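Long-range contact in putative GGDEF domain protein (Pseudomonas aeruginosa, PDB 7E6G), which probably makes the second messenger cyclic di-GMP from two molecules of GTP, as a magnesium-dependent diguanylate cyclase: residues R157-R171 / V199-R213. Numbering follows the deposited sequence.
Sequences RVLVEIARAMESELR and VLERVRDSVRTLAVR
Met166 lies against Val203 and Val207 where two antiparallel helices of the GGDEF domain, 152-168 and 193-208, pack side by side over its central β-sheet. The axes of their segments 157-168 and 199-208 approach to 8.4 Å, with 148° between the N-to-C directions. The tightest packing, round Met166, lies next to the sheet. Met166 CG rests 3.6 Å from Val203 CG1 and touches Val207 CG2 as well; its side chain also touches Phe184 of strand 183-188 and Cys176 of strand 175-178. Ile162, which also reaches Phe184, sets CG2 near Val207 CG2, and its side chain lies close to that of Val140, a magnesium-binding residue. Beyond the second helix the chain continues along the first: Leu210 lays CD2 over the backbone of Glu161 and against Ala165 CB, and Val212 sets its two methyls on different partners, CG1 toward Val158 CG2 and CG2 3.7 Å from Glu161 CB. At the other end Leu170 CD2 is shared between Val203 CG2 and Val199 CG1.

The outer side is more polar. Glu169 is well covered there, its CG beside Ser206 OG, but its charge is only loosely paired: it crosses Arg202 at about a right angle, the carboxylate and guanidinium planes turned 60° apart, and OE2 stays 4.1 Å from Arg202 NH1, beyond a salt bridge. Arg171 passes its CD over Val199 CG2 before its guanidinium forms a salt bridge with Asp174 and a hydrogen bond to Thr191 OG1. Between the apolar seam and these polar groups, Ser206 OG donates to Ala165 O at 3.0 Å, standing above the carbonyl plane with a C=O...OG angle of 104°.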
ATOM      1  N   ARG A 157     -49.717   6.775   2.029  1.00 30.85           N
ATOM      2  CA  ARG A 157     -49.606   5.873   0.890  1.00 30.05           C
ATOM      3  C   ARG A 157     -49.913   6.602  -0.405  1.00 27.86           C
ATOM      4  O   ARG A 157     -49.206   6.434  -1.406  1.00 31.38           O
ATOM      5  CB  ARG A 157     -50.530   4.680   1.092  1.00 30.43           C
ATOM      6  CG  ARG A 157     -50.036   3.835   2.243  1.00 34.66           C
ATOM      7  CD  ARG A 157     -49.970   2.384   1.873  1.00 34.95           C
ATOM      8  NE  ARG A 157     -51.315   1.832   1.891  1.00 38.67           N
ATOM      9  CZ  ARG A 157     -51.969   1.404   0.814  1.00 44.48           C
ATOM     10  NH1 ARG A 157     -51.404   1.450  -0.401  1.00 39.11           N
ATOM     11  NH2 ARG A 157     -53.197   0.928   0.961  1.00 36.17           N
ATOM     12  N   VAL A 158     -50.944   7.445  -0.388  1.00 26.14           N
ATOM     13  CA  VAL A 158     -51.307   8.208  -1.575  1.00 29.85           C
ATOM     14  C   VAL A 158     -50.142   9.081  -2.027  1.00 28.35           C
ATOM     15  O   VAL A 158     -49.807   9.132  -3.216  1.00 26.10           O
ATOM     16  CB  VAL A 158     -52.576   9.034  -1.299  1.00 28.80           C
ATOM     17  CG1 VAL A 158     -52.738  10.131  -2.346  1.00 26.74           C
ATOM     18  CG2 VAL A 158     -53.782   8.137  -1.303  1.00 23.05           C
ATOM     19  N   LEU A 159     -49.512   9.778  -1.088  1.00 28.43           N
ATOM     20  CA  LEU A 159     -48.386  10.642  -1.429  1.00 27.92           C
ATOM     21  C   LEU A 159     -47.211   9.839  -1.970  1.00 28.73           C
ATOM     22  O   LEU A 159     -46.534  10.280  -2.909  1.00 32.15           O
ATOM     23  CB  LEU A 159     -47.963  11.452  -0.201  1.00 29.79           C
ATOM     24  CG  LEU A 159     -48.928  12.556   0.222  1.00 29.08           C
ATOM     25  CD1 LEU A 159     -48.417  13.225   1.460  1.00 32.45           C
ATOM     26  CD2 LEU A 159     -49.088  13.571  -0.897  1.00 30.81           C
ATOM     27  N   VAL A 160     -46.945   8.660  -1.397  1.00 30.95           N
ATOM     28  CA  VAL A 160     -45.885   7.814  -1.948  1.00 29.23           C
ATOM     29  C   VAL A 160     -46.205   7.455  -3.391  1.00 27.65           C
ATOM     30  O   VAL A 160     -45.343   7.514  -4.272  1.00 30.88           O
ATOM     31  CB  VAL A 160     -45.672   6.550  -1.085  1.00 28.31           C
ATOM     32  CG1 VAL A 160     -44.868   5.506  -1.851  1.00 24.22           C
ATOM     33  CG2 VAL A 160     -44.974   6.877   0.226  1.00 19.25           C
ATOM     34  N   GLU A 161     -47.452   7.091  -3.662  1.00 28.75           N
ATOM     35  CA  GLU A 161     -47.804   6.671  -5.015  1.00 35.00           C
ATOM     36  C   GLU A 161     -47.732   7.834  -5.996  1.00 36.72           C
ATOM     37  O   GLU A 161     -47.341   7.660  -7.162  1.00 32.32           O
ATOM     38  CB  GLU A 161     -49.196   6.060  -5.013  1.00 37.70           C
ATOM     39  CG  GLU A 161     -49.233   4.695  -4.385  1.00 39.61           C
ATOM     40  CD  GLU A 161     -48.655   3.653  -5.300  1.00 48.16           C
ATOM     41  OE1 GLU A 161     -49.450   3.046  -6.066  1.00 55.92           O
ATOM     42  OE2 GLU A 161     -47.416   3.443  -5.248  1.00 53.00           O
ATOM     43  N   ILE A 162     -48.130   9.023  -5.547  1.00 32.27           N
ATOM     44  CA  ILE A 162     -47.972  10.209  -6.373  1.00 29.65           C
ATOM     45  C   ILE A 162     -46.502  10.412  -6.699  1.00 38.30           C
ATOM     46  O   ILE A 162     -46.140  10.691  -7.852  1.00 38.12           O
ATOM     47  CB  ILE A 162     -48.591  11.434  -5.676  1.00 32.31           C
ATOM     48  CG1 ILE A 162     -50.120  11.350  -5.752  1.00 34.31           C
ATOM     49  CG2 ILE A 162     -48.116  12.729  -6.313  1.00 28.57           C
ATOM     50  CD1 ILE A 162     -50.843  12.419  -4.983  1.00 27.97           C
ATOM     51  N   ALA A 163     -45.631  10.239  -5.698  1.00 34.16           N
ATOM     52  CA  ALA A 163     -44.201  10.423  -5.921  1.00 32.67           C
ATOM     53  C   ALA A 163     -43.678   9.433  -6.955  1.00 34.32           C
ATOM     54  O   ALA A 163     -42.950   9.808  -7.885  1.00 36.55           O
ATOM     55  CB  ALA A 163     -43.444  10.276  -4.599  1.00 30.22           C
ATOM     56  N   ARG A 164     -44.033   8.155  -6.796  1.00 37.07           N
ATOM     57  CA  ARG A 164     -43.598   7.142  -7.755  1.00 36.11           C
ATOM     58  C   ARG A 164     -44.060   7.509  -9.156  1.00 34.19           C
ATOM     59  O   ARG A 164     -43.273   7.487 -10.114  1.00 35.17           O
ATOM     60  CB  ARG A 164     -44.130   5.764  -7.357  1.00 36.39           C
ATOM     61  CG  ARG A 164     -43.195   4.980  -6.464  1.00 49.48           C
ATOM     62  CD  ARG A 164     -43.780   3.627  -6.077  1.00 55.15           C
ATOM     63  NE  ARG A 164     -43.487   3.270  -4.683  1.00 56.05           N
ATOM     64  CZ  ARG A 164     -44.209   2.404  -3.968  1.00 63.85           C
ATOM     65  NH1 ARG A 164     -45.268   1.811  -4.516  1.00 59.10           N
ATOM     66  NH2 ARG A 164     -43.882   2.132  -2.703  1.00 61.28           N
ATOM     67  N   ALA A 165     -45.334   7.893  -9.279  1.00 40.83           N
ATOM     68  CA  ALA A 165     -45.906   8.157 -10.591  1.00 40.98           C
ATOM     69  C   ALA A 165     -45.222   9.333 -11.256  1.00 38.72           C
ATOM     70  O   ALA A 165     -44.901   9.273 -12.450  1.00 43.79           O
ATOM     71  CB  ALA A 165     -47.408   8.415 -10.473  1.00 40.68           C
ATOM     72  N   MET A 166     -44.984  10.409 -10.505  1.00 37.68           N
ATOM     73  CA  MET A 166     -44.357  11.581 -11.106  1.00 36.28           C
ATOM     74  C   MET A 166     -42.927  11.276 -11.520  1.00 39.03           C
ATOM     75  O   MET A 166     -42.521  11.606 -12.643  1.00 41.10           O
ATOM     76  CB  MET A 166     -44.420  12.776 -10.153  1.00 29.14           C
ATOM     77  CG  MET A 166     -45.829  13.343 -10.055  1.00 30.19           C
ATOM     78  SD  MET A 166     -45.953  14.851  -9.079  1.00 39.02           S
ATOM     79  CE  MET A 166     -45.112  14.306  -7.585  1.00 33.32           C
ATOM     80  N   GLU A 167     -42.159  10.606 -10.653  1.00 37.36           N
ATOM     81  CA  GLU A 167     -40.790  10.261 -11.016  1.00 40.55           C
ATOM     82  C   GLU A 167     -40.734   9.368 -12.250  1.00 43.50           C
ATOM     83  O   GLU A 167     -39.762   9.428 -13.009  1.00 48.46           O
ATOM     84  CB  GLU A 167     -40.095   9.583  -9.848  1.00 39.64           C
ATOM     85  CG  GLU A 167     -39.698  10.546  -8.786  1.00 47.34           C
ATOM     86  CD  GLU A 167     -38.414  11.290  -9.125  1.00 53.94           C
ATOM     87  OE1 GLU A 167     -37.403  11.088  -8.416  1.00 57.78           O
ATOM     88  OE2 GLU A 167     -38.413  12.075 -10.102  1.00 56.17           O
ATOM     89  N   SER A 168     -41.758   8.545 -12.478  1.00 41.54           N
ATOM     90  CA  SER A 168     -41.714   7.655 -13.633  1.00 43.48           C
ATOM     91  C   SER A 168     -41.891   8.369 -14.974  1.00 44.72           C
ATOM     92  O   SER A 168     -41.493   7.815 -16.000  1.00 50.38           O
ATOM     93  CB  SER A 168     -42.772   6.567 -13.512  1.00 46.49           C
ATOM     94  OG  SER A 168     -42.444   5.483 -14.371  1.00 60.34           O
ATOM     95  N   GLU A 169     -42.495   9.555 -15.008  1.00 42.55           N
ATOM     96  CA  GLU A 169     -42.689  10.280 -16.261  1.00 44.74           C
ATOM     97  C   GLU A 169     -41.689  11.406 -16.464  1.00 48.75           C
ATOM     98  O   GLU A 169     -41.858  12.194 -17.398  1.00 48.92           O
ATOM     99  CB  GLU A 169     -44.102  10.875 -16.347  1.00 44.87           C
ATOM    100  CG  GLU A 169     -45.247   9.865 -16.274  1.00 53.46           C
ATOM    101  CD  GLU A 169     -45.278   8.872 -17.431  1.00 57.92           C
ATOM    102  OE1 GLU A 169     -45.531   7.675 -17.138  1.00 55.69           O
ATOM    103  OE2 GLU A 169     -45.071   9.287 -18.606  1.00 56.87           O
ATOM    104  N   LEU A 170     -40.691  11.536 -15.600  1.00 45.66           N
ATOM    105  CA  LEU A 170     -39.711  12.608 -15.697  1.00 47.03           C
ATOM    106  C   LEU A 170     -38.440  12.128 -16.399  1.00 55.43           C
ATOM    107  O   LEU A 170     -38.089  10.942 -16.350  1.00 54.11           O
ATOM    108  CB  LEU A 170     -39.365  13.143 -14.306  1.00 48.15           C
ATOM    109  CG  LEU A 170     -40.459  13.935 -13.591  1.00 42.81           C
ATOM    110  CD1 LEU A 170     -39.907  14.441 -12.282  1.00 43.58           C
ATOM    111  CD2 LEU A 170     -40.902  15.089 -14.459  1.00 38.78           C
ATOM    112  N   ARG A 171     -37.754  13.063 -17.064  1.00 48.35           N
ATOM    113  CA  ARG A 171     -36.477  12.736 -17.680  1.00 47.63           C
ATOM    114  C   ARG A 171     -35.417  12.579 -16.589  1.00 52.67           C
ATOM    115  O   ARG A 171     -35.648  12.892 -15.419  1.00 53.32           O
ATOM    116  CB  ARG A 171     -36.081  13.801 -18.706  1.00 50.04           C
ATOM    117  CG  ARG A 171     -37.089  13.999 -19.824  1.00 42.46           C
ATOM    118  CD  ARG A 171     -37.821  15.311 -19.690  1.00 43.52           C
ATOM    119  NE  ARG A 171     -37.096  16.439 -20.267  1.00 47.07           N
ATOM    120  CZ  ARG A 171     -37.143  17.685 -19.798  1.00 49.88           C
ATOM    121  NH1 ARG A 171     -36.469  18.653 -20.399  1.00 55.06           N
ATOM    122  NH2 ARG A 171     -37.858  17.974 -18.722  1.00 57.17           N
ATOM    123  N   VAL A 199     -43.952  16.964 -21.149  1.00 48.92           N
ATOM    124  CA  VAL A 199     -43.546  16.236 -19.947  1.00 48.10           C
ATOM    125  C   VAL A 199     -44.538  16.488 -18.817  1.00 43.60           C
ATOM    126  O   VAL A 199     -45.002  15.551 -18.160  1.00 45.63           O
ATOM    127  CB  VAL A 199     -42.115  16.627 -19.529  1.00 52.71           C
ATOM    128  CG1 VAL A 199     -41.709  15.868 -18.281  1.00 42.44           C
ATOM    129  CG2 VAL A 199     -41.126  16.384 -20.663  1.00 48.67           C
ATOM    130  N   LEU A 200     -44.880  17.758 -18.579  1.00 40.04           N
ATOM    131  CA  LEU A 200     -45.825  18.093 -17.520  1.00 40.48           C
ATOM    132  C   LEU A 200     -47.177  17.417 -17.740  1.00 46.81           C
ATOM    133  O   LEU A 200     -47.792  16.916 -16.789  1.00 42.86           O
ATOM    134  CB  LEU A 200     -45.990  19.610 -17.423  1.00 38.78           C
ATOM    135  CG  LEU A 200     -44.752  20.418 -17.005  1.00 42.16           C
ATOM    136  CD1 LEU A 200     -45.070  21.907 -16.898  1.00 45.60           C
ATOM    137  CD2 LEU A 200     -44.167  19.908 -15.701  1.00 35.12           C
ATOM    138  N   GLU A 201     -47.662  17.390 -18.984  1.00 48.14           N
ATOM    139  CA  GLU A 201     -48.945  16.741 -19.223  1.00 47.49           C
ATOM    140  C   GLU A 201     -48.860  15.243 -18.971  1.00 43.40           C
ATOM    141  O   GLU A 201     -49.834  14.635 -18.518  1.00 40.70           O
ATOM    142  CB  GLU A 201     -49.440  17.030 -20.638  1.00 46.24           C
ATOM    143  CG  GLU A 201     -50.133  18.391 -20.787  1.00 53.27           C
ATOM    144  CD  GLU A 201     -51.115  18.720 -19.648  1.00 64.93           C
ATOM    145  OE1 GLU A 201     -52.134  18.002 -19.482  1.00 72.30           O
ATOM    146  OE2 GLU A 201     -50.867  19.711 -18.917  1.00 62.28           O
ATOM    147  N   ARG A 202     -47.700  14.636 -19.219  1.00 43.35           N
ATOM    148  CA  ARG A 202     -47.553  13.216 -18.906  1.00 43.22           C
ATOM    149  C   ARG A 202     -47.501  12.981 -17.401  1.00 44.24           C
ATOM    150  O   ARG A 202     -48.018  11.979 -16.903  1.00 44.35           O
ATOM    151  CB  ARG A 202     -46.307  12.658 -19.577  1.00 44.37           C
ATOM    152  CG  ARG A 202     -46.615  11.961 -20.879  1.00 47.62           C
ATOM    153  CD  ARG A 202     -45.387  11.294 -21.454  1.00 45.94           C
ATOM    154  NE  ARG A 202     -44.538  12.277 -22.115  1.00 49.66           N
ATOM    155  CZ  ARG A 202     -43.358  12.658 -21.646  1.00 53.22           C
ATOM    156  NH1 ARG A 202     -42.891  12.122 -20.516  1.00 47.21           N
ATOM    157  NH2 ARG A 202     -42.657  13.567 -22.310  1.00 50.23           N
ATOM    158  N   VAL A 203     -46.881  13.901 -16.666  1.00 42.74           N
ATOM    159  CA  VAL A 203     -46.881  13.840 -15.210  1.00 38.36           C
ATOM    160  C   VAL A 203     -48.302  13.921 -14.669  1.00 41.72           C
ATOM    161  O   VAL A 203     -48.687  13.175 -13.749  1.00 40.85           O
ATOM    162  CB  VAL A 203     -46.002  14.968 -14.663  1.00 33.05           C
ATOM    163  CG1 VAL A 203     -46.170  15.102 -13.162  1.00 29.74           C
ATOM    164  CG2 VAL A 203     -44.569  14.692 -15.059  1.00 36.07           C
ATOM    165  N   ARG A 204     -49.106  14.827 -15.230  1.00 40.43           N
ATOM    166  CA  ARG A 204     -50.469  14.966 -14.742  1.00 36.64           C
ATOM    167  C   ARG A 204     -51.324  13.779 -15.136  1.00 39.56           C
ATOM    168  O   ARG A 204     -52.169  13.355 -14.350  1.00 43.67           O
ATOM    169  CB  ARG A 204     -51.081  16.271 -15.220  1.00 37.60           C
ATOM    170  CG  ARG A 204     -50.144  17.425 -14.983  1.00 42.27           C
ATOM    171  CD  ARG A 204     -50.865  18.740 -14.938  1.00 44.58           C
ATOM    172  NE  ARG A 204     -51.887  18.867 -15.965  1.00 48.38           N
ATOM    173  CZ  ARG A 204     -53.159  19.124 -15.703  1.00 52.21           C
ATOM    174  NH1 ARG A 204     -54.030  19.232 -16.697  1.00 50.62           N
ATOM    175  NH2 ARG A 204     -53.554  19.265 -14.437  1.00 52.36           N
ATOM    176  N   ASP A 205     -51.119  13.209 -16.323  1.00 41.48           N
ATOM    177  CA  ASP A 205     -51.783  11.946 -16.632  1.00 40.40           C
ATOM    178  C   ASP A 205     -51.379  10.885 -15.620  1.00 41.58           C
ATOM    179  O   ASP A 205     -52.220  10.130 -15.119  1.00 42.33           O
ATOM    180  CB  ASP A 205     -51.447  11.477 -18.054  1.00 39.28           C
ATOM    181  CG  ASP A 205     -51.936  12.440 -19.138  1.00 52.73           C
ATOM    182  OD1 ASP A 205     -52.684  13.409 -18.824  1.00 47.82           O
ATOM    183  OD2 ASP A 205     -51.546  12.221 -20.316  1.00 51.59           O
ATOM    184  N   SER A 206     -50.086  10.818 -15.305  1.00 40.28           N
ATOM    185  CA  SER A 206     -49.599   9.830 -14.358  1.00 36.13           C
ATOM    186  C   SER A 206     -50.365   9.919 -13.048  1.00 41.35           C
ATOM    187  O   SER A 206     -50.904   8.915 -12.561  1.00 36.72           O
ATOM    188  CB  SER A 206     -48.105  10.042 -14.131  1.00 34.52           C
ATOM    189  OG  SER A 206     -47.479   8.813 -13.843  1.00 49.16           O
ATOM    190  N   VAL A 207     -50.453  11.132 -12.485  1.00 38.52           N
ATOM    191  CA  VAL A 207     -51.167  11.317 -11.223  1.00 36.68           C
ATOM    192  C   VAL A 207     -52.647  10.992 -11.392  1.00 36.79           C
ATOM    193  O   VAL A 207     -53.237  10.272 -10.578  1.00 38.02           O
ATOM    194  CB  VAL A 207     -50.952  12.741 -10.679  1.00 35.34           C
ATOM    195  CG1 VAL A 207     -51.810  12.990  -9.442  1.00 32.08           C
ATOM    196  CG2 VAL A 207     -49.500  12.932 -10.322  1.00 37.33           C
ATOM    197  N   ARG A 208     -53.259  11.482 -12.469  1.00 41.40           N
ATOM    198  CA  ARG A 208     -54.692  11.294 -12.659  1.00 37.75           C
ATOM    199  C   ARG A 208     -55.070   9.811 -12.682  1.00 36.95           C
ATOM    200  O   ARG A 208     -56.039   9.403 -12.037  1.00 37.05           O
ATOM    201  CB  ARG A 208     -55.134  12.004 -13.938  1.00 33.17           C
ATOM    202  CG  ARG A 208     -56.625  12.320 -13.972  1.00 41.09           C
ATOM    203  CD  ARG A 208     -57.032  13.083 -15.232  1.00 38.48           C
ATOM    204  NE  ARG A 208     -56.812  14.522 -15.110  1.00 41.76           N
ATOM    205  CZ  ARG A 208     -55.820  15.180 -15.712  1.00 45.03           C
ATOM    206  NH1 ARG A 208     -54.953  14.519 -16.475  1.00 37.37           N
ATOM    207  NH2 ARG A 208     -55.686  16.496 -15.546  1.00 42.51           N
ATOM    208  N   THR A 209     -54.307   8.986 -13.383  1.00 30.57           N
ATOM    209  CA  THR A 209     -54.728   7.601 -13.564  1.00 36.75           C
ATOM    210  C   THR A 209     -54.341   6.704 -12.396  1.00 36.50           C
ATOM    211  O   THR A 209     -54.614   5.499 -12.430  1.00 38.64           O
ATOM    212  CB  THR A 209     -54.142   7.042 -14.861  1.00 33.96           C
ATOM    213  OG1 THR A 209     -52.746   6.806 -14.669  1.00 39.02           O
ATOM    214  CG2 THR A 209     -54.349   8.033 -16.011  1.00 34.33           C
ATOM    215  N   LEU A 210     -53.700   7.263 -11.382  1.00 37.31           N
ATOM    216  CA  LEU A 210     -53.345   6.507 -10.194  1.00 33.10           C
ATOM    217  C   LEU A 210     -54.591   5.989  -9.485  1.00 33.08           C
ATOM    218  O   LEU A 210     -55.607   6.686  -9.378  1.00 31.17           O
ATOM    219  CB  LEU A 210     -52.564   7.408  -9.252  1.00 36.74           C
ATOM    220  CG  LEU A 210     -51.368   6.857  -8.516  1.00 40.74           C
ATOM    221  CD1 LEU A 210     -50.600   5.871  -9.378  1.00 32.75           C
ATOM    222  CD2 LEU A 210     -50.543   8.073  -8.164  1.00 44.60           C
ATOM    223  N   ALA A 211     -54.500   4.769  -8.967  1.00 30.24           N
ATOM    224  CA  ALA A 211     -55.571   4.207  -8.155  1.00 30.79           C
ATOM    225  C   ALA A 211     -54.887   3.540  -6.969  1.00 30.38           C
ATOM    226  O   ALA A 211     -54.298   2.465  -7.115  1.00 33.33           O
ATOM    227  CB  ALA A 211     -56.435   3.225  -8.941  1.00 20.27           C
ATOM    228  N   VAL A 212     -54.959   4.176  -5.803  1.00 30.77           N
ATOM    229  CA  VAL A 212     -54.321   3.650  -4.601  1.00 27.33           C
ATOM    230  C   VAL A 212     -55.343   2.804  -3.846  1.00 23.71           C
ATOM    231  O   VAL A 212     -56.378   3.309  -3.414  1.00 25.68           O
ATOM    232  CB  VAL A 212     -53.778   4.793  -3.727  1.00 25.98           C
ATOM    233  CG1 VAL A 212     -53.121   4.273  -2.482  1.00 24.34           C
ATOM    234  CG2 VAL A 212     -52.794   5.629  -4.502  1.00 27.60           C
ATOM    235  N   ARG A 213     -55.073   1.518  -3.692  1.00 21.76           N
ATOM    236  CA  ARG A 213     -56.019   0.657  -3.000  1.00 21.78           C
ATOM    237  C   ARG A 213     -55.882   0.824  -1.498  1.00 26.03           C
ATOM    238  O   ARG A 213     -54.780   0.723  -0.958  1.00 30.55           O
ATOM    239  CB  ARG A 213     -55.797  -0.790  -3.383  1.00 21.67           C
ATOM    240  CG  ARG A 213     -56.005  -1.014  -4.848  1.00 26.85           C
ATOM    241  CD  ARG A 213     -55.794  -2.445  -5.247  1.00 25.43           C
ATOM    242  NE  ARG A 213     -56.087  -2.568  -6.664  1.00 32.63           N
ATOM    243  CZ  ARG A 213     -57.291  -2.867  -7.130  1.00 37.57           C
ATOM    244  NH1 ARG A 213     -58.277  -3.096  -6.270  1.00 29.99           N
ATOM    245  NH2 ARG A 213     -57.500  -2.952  -8.444  1.00 39.61           N
TER